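PDB 6P2K: fibronectin type III domain-containing protein from Simiduia agarivorans, which probably hydrolyses xyloglucan-type beta-glucans as a zinc-containing glycoside hydrolase of family GH74, the chain here being its beta-propeller catalytic part. Local coordinates for residues A201-G213 and T226-F240. Residues are numbered along the deposited sequence; the frame is centred on the assembly and turned at random.
Sequences AGPDDAVRPWNKG and TYAEAKPDLRYNTNF
Ala230 packs against one face of the Trp210 indole, its CB 3.6 Å from the centroid of the five-membered ring in a CH-pi contact, with the backbone of Lys231 further out over the same face. CG of Trp210 sits beside its own backbone N (chi1 -67°), which carries the ring out over the turn after strand 222-228. A leucine in place of Trp210 would probably lose the flat ring face that Ala230 CB packs on, leaving that turn less firmly held. On the other face of the sheet the ring of Tyr227 is sandwiched: Pro203 CD stands over its centre, 3.4 Å from the centroid, Asn211 CB covers the opposite face nearer the rim, and Pro209 O lies at the edge. Arg208, bent at chi3 (68°), brings NH1 to two backbone carbonyls whose oxygens both lie in the guanidinium plane: an almost straight bond to Asn239 O (3.0 Å) and a more bent one to Tyr227 O (3.0 Å), tying the returning chain to the strand end. The aliphatic part of Lys212 runs obliquely past the Phe240 ring, CG 3.6 Å from CE2, while its NZ bonds to Tyr167 and Asn184. Between these side chains, Ala228 N gives a 2.6 Å bond to Trp210 O, and Lys212 N bonds to Thr226 O. This is the open end of an antiparallel beta hairpin, the first two strands of a four-stranded propeller blade.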
# COMPACT_ATOMS: atom_id res chain seq x y z
N ALA B 201 37.12 -7.43 -63.16
CA ALA B 201 35.71 -7.18 -63.42
C ALA B 201 34.86 -7.78 -62.30
O ALA B 201 35.03 -8.94 -61.94
CB ALA B 201 35.30 -7.77 -64.77
N GLY B 202 33.95 -6.97 -61.75
CA GLY B 202 33.05 -7.45 -60.75
C GLY B 202 31.99 -8.36 -61.35
O GLY B 202 31.96 -8.62 -62.56
N PRO B 203 31.08 -8.84 -60.50
CA PRO B 203 30.05 -9.77 -60.98
C PRO B 203 29.03 -9.11 -61.89
O PRO B 203 28.42 -9.80 -62.72
CB PRO B 203 29.39 -10.27 -59.68
CG PRO B 203 30.21 -9.69 -58.55
CD PRO B 203 30.88 -8.48 -59.09
N ASP B 204 28.83 -7.80 -61.76
CA ASP B 204 27.90 -7.06 -62.60
C ASP B 204 28.14 -5.56 -62.43
O ASP B 204 27.40 -4.89 -61.71
CB ASP B 204 26.45 -7.41 -62.25
CG ASP B 204 25.45 -6.77 -63.17
OD1 ASP B 204 25.62 -6.87 -64.41
OD2 ASP B 204 24.48 -6.16 -62.67
N ASP B 205 29.17 -5.04 -63.10
CA ASP B 205 29.56 -3.65 -62.92
C ASP B 205 28.58 -2.67 -63.53
O ASP B 205 28.75 -1.46 -63.35
CB ASP B 205 30.96 -3.42 -63.49
CG ASP B 205 32.01 -4.25 -62.78
OD1 ASP B 205 31.67 -4.87 -61.75
OD2 ASP B 205 33.17 -4.28 -63.24
N ALA B 206 27.57 -3.15 -64.25
CA ALA B 206 26.56 -2.25 -64.78
C ALA B 206 25.71 -1.64 -63.67
O ALA B 206 25.32 -0.47 -63.74
CB ALA B 206 25.67 -2.98 -65.79
N VAL B 207 25.44 -2.42 -62.62
CA VAL B 207 24.53 -1.99 -61.56
C VAL B 207 25.26 -1.76 -60.24
O VAL B 207 24.92 -0.83 -59.50
CB VAL B 207 23.36 -2.99 -61.39
CG1 VAL B 207 23.72 -4.14 -60.46
CG2 VAL B 207 22.12 -2.27 -60.87
N ARG B 208 26.27 -2.57 -59.91
CA ARG B 208 26.94 -2.51 -58.61
C ARG B 208 28.46 -2.58 -58.79
O ARG B 208 29.08 -3.61 -58.51
CB ARG B 208 26.43 -3.61 -57.67
CG ARG B 208 26.37 -5.01 -58.26
CD ARG B 208 25.66 -5.97 -57.31
NE ARG B 208 24.24 -5.66 -57.18
CZ ARG B 208 23.67 -5.18 -56.07
NH1 ARG B 208 24.41 -4.95 -54.99
NH2 ARG B 208 22.37 -4.93 -56.05
N PRO B 209 29.08 -1.49 -59.23
CA PRO B 209 30.53 -1.53 -59.48
C PRO B 209 31.37 -1.49 -58.22
O PRO B 209 32.51 -1.97 -58.24
CB PRO B 209 30.78 -0.27 -60.34
CG PRO B 209 29.41 0.35 -60.58
CD PRO B 209 28.52 -0.16 -59.50
N TRP B 210 30.85 -0.96 -57.12
CA TRP B 210 31.66 -0.69 -55.94
C TRP B 210 31.79 -1.93 -55.07
O TRP B 210 30.79 -2.53 -54.67
CB TRP B 210 31.06 0.46 -55.14
CG TRP B 210 31.10 1.77 -55.85
CD1 TRP B 210 31.48 1.99 -57.14
CD2 TRP B 210 30.75 3.05 -55.31
NE1 TRP B 210 31.39 3.33 -57.44
CE2 TRP B 210 30.95 4.00 -56.33
CE3 TRP B 210 30.29 3.49 -54.06
CZ2 TRP B 210 30.70 5.36 -56.15
CZ3 TRP B 210 30.05 4.84 -53.88
CH2 TRP B 210 30.25 5.76 -54.92
N ASN B 211 33.03 -2.31 -54.77
CA ASN B 211 33.29 -3.38 -53.82
C ASN B 211 33.40 -2.81 -52.41
O ASN B 211 34.04 -1.78 -52.19
CB ASN B 211 34.58 -4.13 -54.17
CG ASN B 211 35.00 -5.08 -53.08
OD1 ASN B 211 35.93 -4.81 -52.32
ND2 ASN B 211 34.31 -6.21 -52.98
N LYS B 212 32.76 -3.49 -51.46
CA LYS B 212 32.75 -3.07 -50.06
C LYS B 212 33.58 -4.01 -49.20
O LYS B 212 33.18 -4.38 -48.09
CB LYS B 212 31.32 -2.98 -49.54
CG LYS B 212 30.46 -1.97 -50.29
CD LYS B 212 31.06 -0.58 -50.20
CE LYS B 212 30.18 0.45 -50.91
NZ LYS B 212 30.65 1.84 -50.67
N GLY B 213 34.74 -4.40 -49.69
CA GLY B 213 35.62 -5.28 -48.95
C GLY B 213 35.79 -6.62 -49.63
O GLY B 213 34.89 -7.12 -50.31
N THR B 226 31.80 -8.36 -51.41
CA THR B 226 30.48 -7.76 -51.47
C THR B 226 30.53 -6.57 -52.42
O THR B 226 31.51 -5.81 -52.43
CB THR B 226 29.98 -7.29 -50.09
OG1 THR B 226 30.56 -6.02 -49.77
CG2 THR B 226 30.36 -8.30 -49.01
N TYR B 227 29.48 -6.42 -53.22
CA TYR B 227 29.42 -5.37 -54.24
C TYR B 227 28.16 -4.55 -54.05
O TYR B 227 27.10 -5.10 -53.73
CB TYR B 227 29.47 -5.97 -55.65
CG TYR B 227 30.86 -6.25 -56.15
CD1 TYR B 227 31.49 -7.46 -55.87
CD2 TYR B 227 31.55 -5.31 -56.92
CE1 TYR B 227 32.77 -7.72 -56.34
CE2 TYR B 227 32.82 -5.57 -57.39
CZ TYR B 227 33.43 -6.77 -57.10
OH TYR B 227 34.69 -7.03 -57.57
N ALA B 228 28.28 -3.25 -54.25
CA ALA B 228 27.20 -2.31 -53.97
C ALA B 228 26.97 -1.40 -55.16
O ALA B 228 27.88 -1.15 -55.96
CB ALA B 228 27.51 -1.47 -52.74
N GLU B 229 25.75 -0.89 -55.26
CA GLU B 229 25.46 0.15 -56.23
C GLU B 229 26.36 1.35 -55.99
O GLU B 229 26.85 1.58 -54.88
CB GLU B 229 23.99 0.57 -56.14
CG GLU B 229 22.99 -0.57 -56.27
CD GLU B 229 21.58 -0.10 -56.62
OE1 GLU B 229 21.43 1.07 -57.04
OE2 GLU B 229 20.63 -0.90 -56.46
N ALA B 230 26.61 2.12 -57.05
CA ALA B 230 27.50 3.28 -56.97
C ALA B 230 26.73 4.52 -56.53
O ALA B 230 26.64 5.53 -57.24
CB ALA B 230 28.19 3.50 -58.31
N LYS B 231 26.15 4.43 -55.34
CA LYS B 231 25.38 5.53 -54.76
C LYS B 231 26.11 6.11 -53.56
O LYS B 231 26.54 5.35 -52.69
CB LYS B 231 23.98 5.07 -54.35
CG LYS B 231 23.10 4.68 -55.50
CD LYS B 231 22.23 3.49 -55.16
CE LYS B 231 20.79 3.75 -55.53
NZ LYS B 231 19.85 3.01 -54.65
N PRO B 232 26.23 7.43 -53.47
CA PRO B 232 27.07 8.03 -52.42
C PRO B 232 26.47 7.89 -51.03
O PRO B 232 27.14 7.42 -50.10
CB PRO B 232 27.16 9.50 -52.84
CG PRO B 232 26.53 9.59 -54.21
CD PRO B 232 25.58 8.46 -54.30
N ASP B 233 25.21 8.29 -50.88
CA ASP B 233 24.56 8.32 -49.57
C ASP B 233 24.19 6.90 -49.15
O ASP B 233 23.41 6.23 -49.83
CB ASP B 233 23.33 9.22 -49.61
CG ASP B 233 22.89 9.65 -48.22
OD1 ASP B 233 23.18 8.94 -47.24
OD2 ASP B 233 22.25 10.72 -48.11
N LEU B 234 24.75 6.46 -48.02
CA LEU B 234 24.50 5.11 -47.52
C LEU B 234 23.06 4.92 -47.05
O LEU B 234 22.60 3.77 -46.96
CB LEU B 234 25.46 4.80 -46.38
CG LEU B 234 25.95 3.36 -46.26
CD1 LEU B 234 26.94 3.04 -47.37
CD2 LEU B 234 26.57 3.14 -44.89
N ARG B 235 22.34 6.00 -46.75
CA ARG B 235 20.97 5.88 -46.27
C ARG B 235 20.02 5.37 -47.34
O ARG B 235 18.95 4.86 -47.01
CB ARG B 235 20.50 7.23 -45.73
CG ARG B 235 21.46 7.83 -44.71
CD ARG B 235 20.85 8.98 -43.94
NE ARG B 235 20.98 10.25 -44.66
CZ ARG B 235 22.08 10.99 -44.68
NH1 ARG B 235 23.17 10.60 -44.03
NH2 ARG B 235 22.10 12.13 -45.36
N TYR B 236 20.39 5.50 -48.62
CA TYR B 236 19.56 5.02 -49.72
C TYR B 236 20.29 3.98 -50.57
O TYR B 236 19.89 3.71 -51.71
CB TYR B 236 19.09 6.20 -50.57
CG TYR B 236 18.54 7.32 -49.72
CD1 TYR B 236 17.30 7.19 -49.10
CD2 TYR B 236 19.27 8.48 -49.50
CE1 TYR B 236 16.80 8.20 -48.30
CE2 TYR B 236 18.77 9.49 -48.71
CZ TYR B 236 17.54 9.35 -48.11
OH TYR B 236 17.04 10.36 -47.32
N ASN B 237 21.35 3.39 -50.03
CA ASN B 237 22.08 2.29 -50.65
C ASN B 237 22.10 1.17 -49.60
O ASN B 237 22.96 1.16 -48.72
CB ASN B 237 23.49 2.71 -51.07
CG ASN B 237 24.14 1.72 -52.01
OD1 ASN B 237 23.55 0.70 -52.37
ND2 ASN B 237 25.37 2.02 -52.42
N THR B 238 21.14 0.25 -49.70
CA THR B 238 20.88 -0.71 -48.64
C THR B 238 21.09 -2.16 -49.02
O THR B 238 21.05 -3.02 -48.14
CB THR B 238 19.43 -0.55 -48.15
OG1 THR B 238 18.53 -1.08 -49.13
CG2 THR B 238 19.10 0.92 -47.92
N ASN B 239 21.32 -2.47 -50.30
CA ASN B 239 21.34 -3.84 -50.79
C ASN B 239 22.74 -4.17 -51.32
O ASN B 239 23.02 -4.00 -52.51
CB ASN B 239 20.27 -4.03 -51.88
CG ASN B 239 20.10 -5.48 -52.29
OD1 ASN B 239 20.33 -6.40 -51.50
ND2 ASN B 239 19.68 -5.70 -53.53
N PHE B 240 23.61 -4.64 -50.43
CA PHE B 240 24.93 -5.13 -50.82
C PHE B 240 24.84 -6.63 -51.01
O PHE B 240 24.30 -7.34 -50.16
CB PHE B 240 25.99 -4.80 -49.76
CG PHE B 240 26.21 -3.32 -49.52
CD1 PHE B 240 25.42 -2.36 -50.13
CD2 PHE B 240 27.22 -2.91 -48.67
CE1 PHE B 240 25.64 -1.01 -49.89
CE2 PHE B 240 27.45 -1.57 -48.42
CZ PHE B 240 26.66 -0.62 -49.03